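Local atomic coordinates of head completion protein gp6 (Enterobacteria phage HK97, PDB entry 3JVO), a protein that completes the phage head as a thirteen-subunit ring that binds the portal protein and gp7, keeping an open central channel for viral DNA ejection. Residues 56-61 and 92-97. Residues are numbered along the deposited sequence; the frame is centred on the assembly and turned at random.
Sequences PAAVKG and MFIHRN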
loop_
_atom_site.group_PDB
_atom_site.type_symbol
_atom_site.label_atom_id
_atom_site.label_comp_id
_atom_site.label_asym_id
_atom_site.label_seq_id
_atom_site.Cartn_x
_atom_site.Cartn_y
_atom_site.Cartn_z
ATOM N N PRO G 56 21.487 -31.729 -28.171
ATOM C CA PRO G 56 21.471 -32.159 -26.776
ATOM C C PRO G 56 20.092 -32.092 -26.123
ATOM O O PRO G 56 19.246 -31.264 -26.500
ATOM C CB PRO G 56 22.397 -31.152 -26.084
ATOM C CG PRO G 56 23.199 -30.531 -27.168
ATOM C CD PRO G 56 22.302 -30.516 -28.362
ATOM N N ALA G 57 19.903 -32.936 -25.113
ATOM C CA ALA G 57 18.669 -32.980 -24.361
ATOM C C ALA G 57 18.298 -31.616 -23.746
ATOM O O ALA G 57 17.137 -31.234 -23.791
ATOM C CB ALA G 57 18.732 -34.074 -23.296
ATOM N N ALA G 58 19.266 -30.876 -23.188
ATOM C CA ALA G 58 18.925 -29.591 -22.551
ATOM C C ALA G 58 18.360 -28.615 -23.596
ATOM O O ALA G 58 17.431 -27.845 -23.299
ATOM C CB ALA G 58 20.134 -28.979 -21.833
ATOM N N VAL G 59 18.928 -28.639 -24.804
ATOM C CA VAL G 59 18.443 -27.780 -25.889
ATOM C C VAL G 59 17.035 -28.230 -26.306
ATOM O O VAL G 59 16.154 -27.409 -26.544
ATOM C CB VAL G 59 19.462 -27.719 -27.084
ATOM C CG1 VAL G 59 18.924 -26.920 -28.270
ATOM C CG2 VAL G 59 20.782 -27.106 -26.611
ATOM N N LYS G 60 16.792 -29.531 -26.347
ATOM C CA LYS G 60 15.452 -29.999 -26.613
ATOM C C LYS G 60 14.457 -29.439 -25.562
ATOM O O LYS G 60 13.361 -28.990 -25.898
ATOM C CB LYS G 60 15.443 -31.520 -26.694
ATOM C CG LYS G 60 16.044 -32.059 -28.006
ATOM C CD LYS G 60 16.289 -33.569 -27.988
ATOM C CE LYS G 60 14.999 -34.358 -27.755
ATOM N NZ LYS G 60 15.174 -35.866 -27.946
ATOM N N GLY G 61 14.877 -29.427 -24.298
ATOM C CA GLY G 61 14.102 -28.838 -23.217
ATOM C C GLY G 61 13.774 -27.378 -23.454
ATOM O O GLY G 61 12.629 -26.965 -23.240
HETATM N N MSE G 92 19.689 -23.362 -22.532
HETATM C CA MSE G 92 20.429 -22.994 -23.755
HETATM C C MSE G 92 21.881 -22.568 -23.481
HETATM O O MSE G 92 22.783 -22.840 -24.274
HETATM C CB MSE G 92 19.701 -21.861 -24.478
HETATM C CG MSE G 92 18.607 -22.283 -25.449
HETATM SE SE MSE G 92 17.831 -20.691 -26.288
HETATM C CE MSE G 92 16.806 -19.897 -24.857
ATOM N N PHE G 93 22.096 -21.898 -22.354
ATOM C CA PHE G 93 23.383 -21.265 -22.040
ATOM C C PHE G 93 24.496 -22.301 -21.970
ATOM O O PHE G 93 25.597 -22.071 -22.453
ATOM C CB PHE G 93 23.259 -20.480 -20.725
ATOM C CG PHE G 93 24.560 -19.899 -20.212
ATOM C CD1 PHE G 93 24.958 -18.611 -20.574
ATOM C CD2 PHE G 93 25.370 -20.627 -19.331
ATOM C CE1 PHE G 93 26.157 -18.074 -20.082
ATOM C CE2 PHE G 93 26.559 -20.099 -18.844
ATOM C CZ PHE G 93 26.953 -18.823 -19.219
ATOM N N ILE G 94 24.180 -23.452 -21.383
ATOM C CA ILE G 94 25.158 -24.526 -21.184
ATOM C C ILE G 94 25.536 -25.255 -22.493
ATOM O O ILE G 94 26.433 -26.095 -22.504
ATOM C CB ILE G 94 24.716 -25.503 -20.053
ATOM C CG1 ILE G 94 23.265 -25.925 -20.224
ATOM C CG2 ILE G 94 24.875 -24.857 -18.690
ATOM C CD1 ILE G 94 23.103 -27.296 -20.738
ATOM N N HIS G 95 24.865 -24.904 -23.591
ATOM C CA HIS G 95 25.210 -25.423 -24.924
ATOM C C HIS G 95 25.464 -24.312 -25.949
ATOM O O HIS G 95 25.419 -24.528 -27.168
ATOM C CB HIS G 95 24.152 -26.410 -25.416
ATOM C CG HIS G 95 24.244 -27.753 -24.765
ATOM N ND1 HIS G 95 23.274 -28.236 -23.912
ATOM C CD2 HIS G 95 25.203 -28.706 -24.825
ATOM C CE1 HIS G 95 23.627 -29.434 -23.483
ATOM N NE2 HIS G 95 24.795 -29.742 -24.021
ATOM N N ARG G 96 25.753 -23.126 -25.431
ATOM C CA ARG G 96 26.040 -21.966 -26.259
ATOM C C ARG G 96 27.471 -22.030 -26.799
ATOM O O ARG G 96 28.421 -22.279 -26.049
ATOM C CB ARG G 96 25.806 -20.678 -25.455
ATOM C CG ARG G 96 26.274 -19.399 -26.122
ATOM C CD ARG G 96 25.292 -18.897 -27.168
ATOM N NE ARG G 96 25.823 -17.735 -27.882
ATOM C CZ ARG G 96 25.672 -16.474 -27.482
ATOM N NH1 ARG G 96 24.998 -16.188 -26.369
ATOM N NH2 ARG G 96 26.202 -15.489 -28.198
ATOM N N ASN G 97 27.608 -21.832 -28.108
ATOM C CA ASN G 97 28.914 -21.651 -28.726
ATOM C C ASN G 97 29.346 -20.200 -28.510
ATOM O O ASN G 97 28.681 -19.263 -28.975
ATOM C CB ASN G 97 28.855 -22.023 -30.213
ATOM C CG ASN G 97 30.205 -21.899 -30.913
ATOM O OD1 ASN G 97 30.894 -22.897 -31.140
ATOM N ND2 ASN G 97 30.582 -20.673 -31.268
#
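A type I beta turn, Phe93 to Arg96, that leads on from helix 87-93 packs the imidazole of His95 against the N-terminal turn of helix 57-72. Arg96 N donates to Phe93 O at 3.2 Å, closing the turn, while at the start of helix 57-72, Pro56 holds the N-cap position and its O accepts from Lys60 N at 3.0 Å. The backbones are nearest where Val59 CA lies 5.6 Å from Met92 CA.

The central interaction is a CH-pi contact. Pro56 CB sits 3.5 Å from the centroid of the His95 ring, and its offset of only 20° from the ring normal places it over the face; Pro56 CG covers the same ring. Pro56 and His95 meet tip to tip; His95 CG is anti to its own carbonyl carbon (chi1 -76°), beside the backbone N.

Other residues also cover the contact. Trp49 touches Pro56, Val59 and His95 within the chain, while Ala58 N and Ile94 O are hydrogen-bonded to Asp38 OD2 and Arg42 NH2 of a neighbouring subunit. This packing of a turn on a helix start thus also lies at the subunit interface of the tridecameric ring.

Apolar contacts fill the flanks. Ala58 CB lies at the edge of the imidazole, near its plane, and also meets Ile94 CD1 at 3.6 Å. That reach depends on Ile94 CG1 occupying the crowded position between its backbone N and carbonyl carbon (chi1 48°). Val59 crosses His95 obliquely, bringing its CG2, anti to the valine carbonyl carbon, to 3.6 Å from His95 CB.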